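Local coordinates for protein galactose-1-phosphate uridylyltransferase (Pyrobaculum aerophilum str. IM2, PDB 6K9Z) that probably transfers a uridylyl group between UDP-glucose and hexose 1-phosphate, and binds zinc, iron(III) and UDP, at residues F124-G129 with Y247-H252; P201-I206 with E268-Y273. The protein carries 1 engineered substitution. All coordinates share one frame; numbering follows the deposited sequence.

Contact 1 (F124-G129 with Y247-H252). With FE (Fe (III) ion), chain E.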
loop_
_atom_site.group_PDB
_atom_site.type_symbol
_atom_site.label_atom_id
_atom_site.label_comp_id
_atom_site.label_asym_id
_atom_site.label_seq_id
_atom_site.Cartn_x
_atom_site.Cartn_y
_atom_site.Cartn_z
ATOM N N PHE A 124 -5.575 -15.126 -5.201
ATOM C CA PHE A 124 -5.908 -15.724 -3.881
ATOM C C PHE A 124 -5.217 -14.904 -2.788
ATOM O O PHE A 124 -3.987 -14.694 -2.897
ATOM C CB PHE A 124 -5.428 -17.176 -3.887
ATOM C CG PHE A 124 -5.597 -17.903 -2.591
ATOM C CD1 PHE A 124 -6.832 -18.057 -2.037
ATOM C CD2 PHE A 124 -4.534 -18.553 -1.988
ATOM C CE1 PHE A 124 -7.005 -18.695 -0.834
ATOM C CE2 PHE A 124 -4.710 -19.248 -0.792
ATOM C CZ PHE A 124 -5.954 -19.306 -0.208
ATOM N N PHE A 125 -5.949 -14.466 -1.771
ATOM C CA PHE A 125 -5.354 -13.678 -0.674
ATOM C C PHE A 125 -6.094 -13.964 0.619
ATOM O O PHE A 125 -7.187 -14.514 0.589
ATOM C CB PHE A 125 -5.282 -12.183 -0.983
ATOM C CG PHE A 125 -6.597 -11.492 -1.135
ATOM C CD1 PHE A 125 -7.280 -11.551 -2.338
ATOM C CD2 PHE A 125 -7.163 -10.811 -0.066
ATOM C CE1 PHE A 125 -8.479 -10.875 -2.493
ATOM C CE2 PHE A 125 -8.377 -10.172 -0.204
ATOM C CZ PHE A 125 -9.049 -10.205 -1.411
ATOM N N ARG A 126 -5.437 -13.613 1.732
ATOM C CA ARG A 126 -6.022 -13.850 3.044
ATOM C C ARG A 126 -5.658 -12.654 3.901
ATOM O O ARG A 126 -4.485 -12.338 3.991
ATOM C CB ARG A 126 -5.533 -15.173 3.616
ATOM C CG ARG A 126 -6.271 -15.626 4.881
ATOM C CD ARG A 126 -5.710 -16.974 5.408
ATOM N NE ARG A 126 -6.682 -17.662 6.229
ATOM C CZ ARG A 126 -6.918 -17.411 7.531
ATOM N NH1 ARG A 126 -6.212 -16.491 8.188
ATOM N NH2 ARG A 126 -7.922 -18.018 8.157
ATOM N N ASN A 127 -6.658 -12.069 4.554
ATOM C CA ASN A 127 -6.423 -11.028 5.582
ATOM C C ASN A 127 -6.744 -11.641 6.941
ATOM O O ASN A 127 -7.789 -12.284 7.059
ATOM C CB ASN A 127 -7.291 -9.793 5.352
ATOM C CG ASN A 127 -6.977 -9.148 4.024
ATOM O OD1 ASN A 127 -5.800 -8.930 3.728
ATOM N ND2 ASN A 127 -8.019 -8.811 3.261
ATOM N N LYS A 128 -5.889 -11.397 7.959
ATOM C CA LYS A 128 -6.120 -12.030 9.276
ATOM C C LYS A 128 -5.893 -10.985 10.355
ATOM O O LYS A 128 -4.826 -10.366 10.367
ATOM C CB LYS A 128 -5.168 -13.223 9.447
ATOM C CG LYS A 128 -5.450 -14.059 10.679
ATOM C CD LYS A 128 -4.802 -13.571 11.968
ATOM C CE LYS A 128 -5.003 -14.556 13.104
ATOM N NZ LYS A 128 -4.074 -14.277 14.227
ATOM N N GLY A 129 -6.895 -10.762 11.189
ATOM C CA GLY A 129 -6.742 -9.902 12.364
ATOM C C GLY A 129 -7.734 -8.750 12.370
ATOM O O GLY A 129 -7.854 -8.008 11.382
ATOM N N TYR A 247 -1.880 -10.531 9.935
ATOM C CA TYR A 247 -1.036 -10.668 8.733
ATOM C C TYR A 247 -1.910 -10.662 7.480
ATOM O O TYR A 247 -3.167 -10.862 7.541
ATOM C CB TYR A 247 -0.194 -11.948 8.765
ATOM C CG TYR A 247 -0.989 -13.221 8.684
ATOM C CD1 TYR A 247 -1.378 -13.716 7.460
ATOM C CD2 TYR A 247 -1.362 -13.905 9.819
ATOM C CE1 TYR A 247 -2.136 -14.865 7.341
ATOM C CE2 TYR A 247 -2.121 -15.065 9.725
ATOM C CZ TYR A 247 -2.527 -15.519 8.488
ATOM O OH TYR A 247 -3.316 -16.622 8.364
ATOM N N ILE A 248 -1.193 -10.482 6.374
ATOM C CA ILE A 248 -1.713 -10.505 4.999
ATOM C C ILE A 248 -0.961 -11.620 4.300
ATOM O O ILE A 248 0.255 -11.697 4.451
ATOM C CB ILE A 248 -1.478 -9.167 4.327
ATOM C CG1 ILE A 248 -2.345 -8.102 5.006
ATOM C CG2 ILE A 248 -1.693 -9.274 2.842
ATOM C CD1 ILE A 248 -1.713 -6.755 5.054
ATOM N N MET A 249 -1.676 -12.425 3.551
ATOM C CA MET A 249 -1.035 -13.420 2.652
ATOM C C MET A 249 -1.581 -13.285 1.235
ATOM O O MET A 249 -2.781 -13.082 1.088
ATOM C CB MET A 249 -1.286 -14.833 3.151
ATOM C CG MET A 249 -0.682 -15.863 2.214
ATOM S SD MET A 249 -0.541 -17.467 3.051
ATOM C CE MET A 249 -2.250 -17.970 2.923
ATOM N N VAL A 250 -0.693 -13.293 0.243
ATOM C CA VAL A 250 -1.103 -13.179 -1.170
ATOM C C VAL A 250 -0.284 -14.190 -1.968
ATOM O O VAL A 250 0.862 -14.395 -1.693
ATOM C CB VAL A 250 -0.951 -11.728 -1.681
ATOM C CG1 VAL A 250 0.481 -11.254 -1.639
ATOM C CG2 VAL A 250 -1.588 -11.499 -3.047
ATOM N N LEU A 251 -0.938 -14.779 -2.938
ATOM C CA LEU A 251 -0.315 -15.683 -3.928
ATOM C C LEU A 251 0.043 -14.881 -5.178
ATOM O O LEU A 251 -0.866 -14.409 -5.859
ATOM C CB LEU A 251 -1.278 -16.805 -4.287
ATOM C CG LEU A 251 -0.811 -17.732 -5.420
ATOM C CD1 LEU A 251 0.586 -18.261 -5.104
ATOM C CD2 LEU A 251 -1.809 -18.874 -5.620
ATOM N N HIS A 252 1.317 -14.763 -5.473
ATOM C CA HIS A 252 1.852 -14.139 -6.707
ATOM C C HIS A 252 2.104 -15.300 -7.667
ATOM O O HIS A 252 3.019 -16.088 -7.393
ATOM C CB HIS A 252 3.118 -13.365 -6.364
ATOM C CG HIS A 252 2.835 -12.066 -5.705
ATOM N ND1 HIS A 252 3.851 -11.200 -5.331
ATOM C CD2 HIS A 252 1.660 -11.455 -5.448
ATOM C CE1 HIS A 252 3.291 -10.108 -4.825
ATOM N NE2 HIS A 252 1.953 -10.213 -4.858
HETATM FE FE FE E . 6.091 -11.248 -5.408
HETATM O O HOH W 1 -3.109 -15.699 -6.730
HETATM O O HOH W 2 8.283 -10.835 -5.269
#

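Contact 2 (P201-I206 with E268-Y273). With FE (Fe (III) ion), chain E.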
loop_
_atom_site.group_PDB
_atom_site.type_symbol
_atom_site.label_atom_id
_atom_site.label_comp_id
_atom_site.label_asym_id
_atom_site.label_seq_id
_atom_site.Cartn_x
_atom_site.Cartn_y
_atom_site.Cartn_z
ATOM N N PRO A 201 7.145 -5.680 8.601
ATOM C CA PRO A 201 7.924 -5.923 9.824
ATOM C C PRO A 201 8.251 -7.409 10.018
ATOM O O PRO A 201 9.316 -7.675 10.521
ATOM C CB PRO A 201 7.023 -5.453 10.968
ATOM C CG PRO A 201 5.992 -4.576 10.321
ATOM C CD PRO A 201 5.885 -4.964 8.880
ATOM N N HIS A 202 7.364 -8.332 9.605
ATOM C CA HIS A 202 7.691 -9.778 9.568
ATOM C C HIS A 202 7.305 -10.363 8.226
ATOM O O HIS A 202 6.179 -10.980 8.174
ATOM C CB HIS A 202 6.988 -10.547 10.680
ATOM C CG HIS A 202 7.543 -10.241 12.027
ATOM N ND1 HIS A 202 7.094 -9.158 12.793
ATOM C CD2 HIS A 202 8.520 -10.826 12.735
ATOM C CE1 HIS A 202 7.777 -9.146 13.943
ATOM N NE2 HIS A 202 8.657 -10.161 13.931
ATOM N N GLU A 203 8.199 -10.368 7.247
ATOM C CA GLU A 203 7.796 -10.726 5.871
ATOM C C GLU A 203 8.488 -12.033 5.500
ATOM O O GLU A 203 9.697 -12.133 5.671
ATOM C CB GLU A 203 8.101 -9.578 4.911
ATOM C CG GLU A 203 7.744 -9.936 3.462
ATOM C CD GLU A 203 7.727 -8.716 2.549
ATOM O OE1 GLU A 203 7.962 -7.603 3.068
ATOM O OE2 GLU A 203 7.542 -8.912 1.321
ATOM N N VAL A 204 7.691 -13.002 5.093
ATOM C CA VAL A 204 8.203 -14.331 4.679
ATOM C C VAL A 204 7.626 -14.658 3.314
ATOM O O VAL A 204 6.389 -14.512 3.107
ATOM C CB VAL A 204 7.876 -15.396 5.743
ATOM C CG1 VAL A 204 8.411 -16.756 5.273
ATOM C CG2 VAL A 204 8.408 -15.078 7.108
ATOM N N HIS A 205 8.492 -15.046 2.374
ATOM C CA HIS A 205 8.064 -15.537 1.037
ATOM C C HIS A 205 8.234 -17.050 0.997
ATOM O O HIS A 205 9.286 -17.558 1.515
ATOM C CB HIS A 205 8.858 -14.838 -0.045
ATOM C CG HIS A 205 8.523 -13.403 -0.213
ATOM N ND1 HIS A 205 8.898 -12.710 -1.317
ATOM C CD2 HIS A 205 7.895 -12.541 0.624
ATOM C CE1 HIS A 205 8.518 -11.455 -1.173
ATOM N NE2 HIS A 205 7.910 -11.321 0.031
ATOM N N ILE A 206 7.255 -17.745 0.441
ATOM C CA ILE A 206 7.262 -19.222 0.389
ATOM C C ILE A 206 7.282 -19.570 -1.106
ATOM O O ILE A 206 6.262 -19.349 -1.834
ATOM C CB ILE A 206 6.115 -19.834 1.192
ATOM C CG1 ILE A 206 6.146 -19.316 2.646
ATOM C CG2 ILE A 206 6.138 -21.358 1.146
ATOM C CD1 ILE A 206 5.066 -19.867 3.567
ATOM N N GLU A 268 3.434 -14.502 -0.540
ATOM C CA GLU A 268 4.031 -13.441 0.304
ATOM C C GLU A 268 3.165 -13.347 1.560
ATOM O O GLU A 268 1.937 -13.222 1.448
ATOM C CB GLU A 268 4.218 -12.122 -0.432
ATOM C CG GLU A 268 5.001 -12.225 -1.712
ATOM C CD GLU A 268 5.396 -10.921 -2.347
ATOM O OE1 GLU A 268 6.320 -10.943 -3.169
ATOM O OE2 GLU A 268 4.736 -9.912 -2.046
ATOM N N ILE A 269 3.818 -13.333 2.717
ATOM C CA ILE A 269 3.131 -13.126 3.998
ATOM C C ILE A 269 3.724 -11.868 4.651
ATOM O O ILE A 269 4.961 -11.830 4.857
ATOM C CB ILE A 269 3.279 -14.371 4.884
ATOM C CG1 ILE A 269 2.668 -15.638 4.302
ATOM C CG2 ILE A 269 2.692 -14.099 6.245
ATOM C CD1 ILE A 269 3.246 -16.897 4.936
ATOM N N TYR A 270 2.855 -10.927 5.011
ATOM C CA TYR A 270 3.202 -9.647 5.667
ATOM C C TYR A 270 2.648 -9.723 7.075
ATOM O O TYR A 270 1.483 -9.523 7.217
ATOM C CB TYR A 270 2.648 -8.461 4.903
ATOM C CG TYR A 270 2.803 -8.483 3.411
ATOM C CD1 TYR A 270 3.893 -9.026 2.771
ATOM C CD2 TYR A 270 1.844 -7.858 2.635
ATOM C CE1 TYR A 270 4.041 -8.967 1.394
ATOM C CE2 TYR A 270 1.934 -7.806 1.252
ATOM C CZ TYR A 270 3.032 -8.401 0.625
ATOM O OH TYR A 270 3.096 -8.346 -0.739
ATOM N N GLY A 271 3.483 -10.081 8.055
ATOM C CA GLY A 271 3.131 -9.969 9.476
ATOM C C GLY A 271 3.248 -8.545 9.918
ATOM O O GLY A 271 4.328 -7.919 9.664
ATOM N N MET A 272 2.197 -8.010 10.536
ATOM C CA MET A 272 2.059 -6.533 10.614
ATOM C C MET A 272 2.417 -6.018 12.011
ATOM O O MET A 272 2.239 -4.839 12.253
ATOM C CB MET A 272 0.678 -6.064 10.151
ATOM C CG MET A 272 0.398 -6.416 8.694
ATOM S SD MET A 272 1.626 -5.585 7.615
ATOM C CE MET A 272 0.934 -3.943 7.615
ATOM N N TYR A 273 2.979 -6.833 12.907
ATOM C CA TYR A 273 3.537 -6.319 14.189
ATOM C C TYR A 273 5.036 -6.073 14.007
ATOM O O TYR A 273 5.716 -6.928 13.483
ATOM C CB TYR A 273 3.316 -7.276 15.353
ATOM C CG TYR A 273 1.934 -7.311 15.963
ATOM C CD1 TYR A 273 0.982 -6.337 15.713
ATOM C CD2 TYR A 273 1.617 -8.276 16.895
ATOM C CE1 TYR A 273 -0.267 -6.367 16.327
ATOM C CE2 TYR A 273 0.383 -8.327 17.522
ATOM C CZ TYR A 273 -0.566 -7.375 17.235
ATOM O OH TYR A 273 -1.779 -7.392 17.849
HETATM FE FE FE E . 6.091 -11.248 -5.408
HETATM O O HOH W 2 8.283 -10.835 -5.269
#

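Contact 1 (F124-G129 with Y247-H252)
Arg126 pairs with Met249, and Lys128 with Tyr247, where two antiparallel strands join the N-terminal and C-terminal halves of the enzyme in the middle of its half-barrel sheet. The strand axes run almost exactly opposed, at 177°. Five backbone hydrogen bonds tie them together. Arg126 and Met249 bond reciprocally, N to O at 2.8 Å each way; Lys128 and Tyr247 are also reciprocally bonded, and Leu251 N reaches Phe124 O. Between these come the non-hydrogen-bonded pairs Phe125 with Val250 and Asn127 with Ile248.

On the face holding Arg126, Lys128, Tyr247 and Met249, the tyrosine ring makes the main side-chain contact. Its CG sits between the backbone N and the carbonyl carbon (chi1 67°), and the ring extends toward the opposite strand. Lys128 CB packs 3.5 Å above the plane of the Tyr247 ring, offset toward the rim, as a CH-pi contact. A lysine suits this place because its aliphatic part covers the ring while its amino group can go on to a charged partner. The extended Arg126 chain brings its guanidinium beside the Tyr247 hydroxyl, the two planes 24° apart and NH1 2.9 Å from Tyr247 OH. Lys128 NZ forms a salt bridge with Asp89 and Arg126 NH2 one with Glu82, while Asp90 bonds the tyrosine hydroxyl. Helix 220-240 packs on Tyr247 and Met249.

On the face of Phe125, Asn127, Ile248 and Val250, Gly284 N of the second subunit bonds to Asn127 OD1, and Phe125 meets the UDP-binding Tyr144 edge-to-face.

Beyond the paired residues, His252 ND1 ligates the iron at 2.2 Å. Near that end a water accepts from Phe124 N at 3.0 Å and donates to Leu251 O at 2.7 Å.

Contact 2 (P201-I206 with E268-Y273)
OE1 of Glu203, whose side chain lies alongside Tyr270 of the facing strand, is gripped by two backbone N-H groups, those of Lys199 and Trp200. Its other oxygen, OE2, accepts a hydrogen bond from His205 NE2 at 2.8 Å. The imidazole, held in this way, stacks on the carboxylate of Glu268, the planes 23° apart, with Glu268 CG 3.5 Å above the centre of the His205 ring. An alanine at His205 would probably leave Glu203 OE2 without its NE2 donor and open a gap over Glu268 CG, taking away the stacking support on that side while the iron and Tyr270 still hold the carboxylate. Glutamate suits position 268 because its extended chain reaches the iron, which OE1 binds at 2.3 Å, while OE2 takes a 2.6 Å hydrogen bond from Tyr270 OH.

The backbones form antiparallel beta structure, with reciprocal bonds between Val204 and Ile269 and between His202 and Gly271. Glycine fits there because a CB would crowd His202 CB. At the strand end His202 ND1 makes a weak hydrogen bond to Tyr273 O, and Arg304 meets NE2. Ile206 CD1 and Ile269 CD1 touch at 3.7 Å on the face toward helix 220-240.

Glu203 OE2 and Glu268 OE2 approach to 4.5 Å, a like-charge pair whose repulsion the iron and the donors from His205 and Tyr270 are likely to offset.

In the fold
Contacts 1 and 2 are centred about 10 Å apart in one antiparallel sheet, on four successive strands ordered 121-128, 247-252, 266-271 and 202-208. Along the chain the segments alternate: 124-129, 201-206, 247-252, then 268-273. Contact 1 spans the two family halves, whereas contact 2 lies wholly within the C-terminal one. The adjacent strands 247-252 and 266-271 join the contacts, with probable hydrogen bonds from Tyr270 N to Ile248 O and from Glu268 N to Val250 O. These two strands also supply three ligands of the iron, His252 in contact 1, Glu268 in contact 2 and His266, and helix 151-167 adds Glu156.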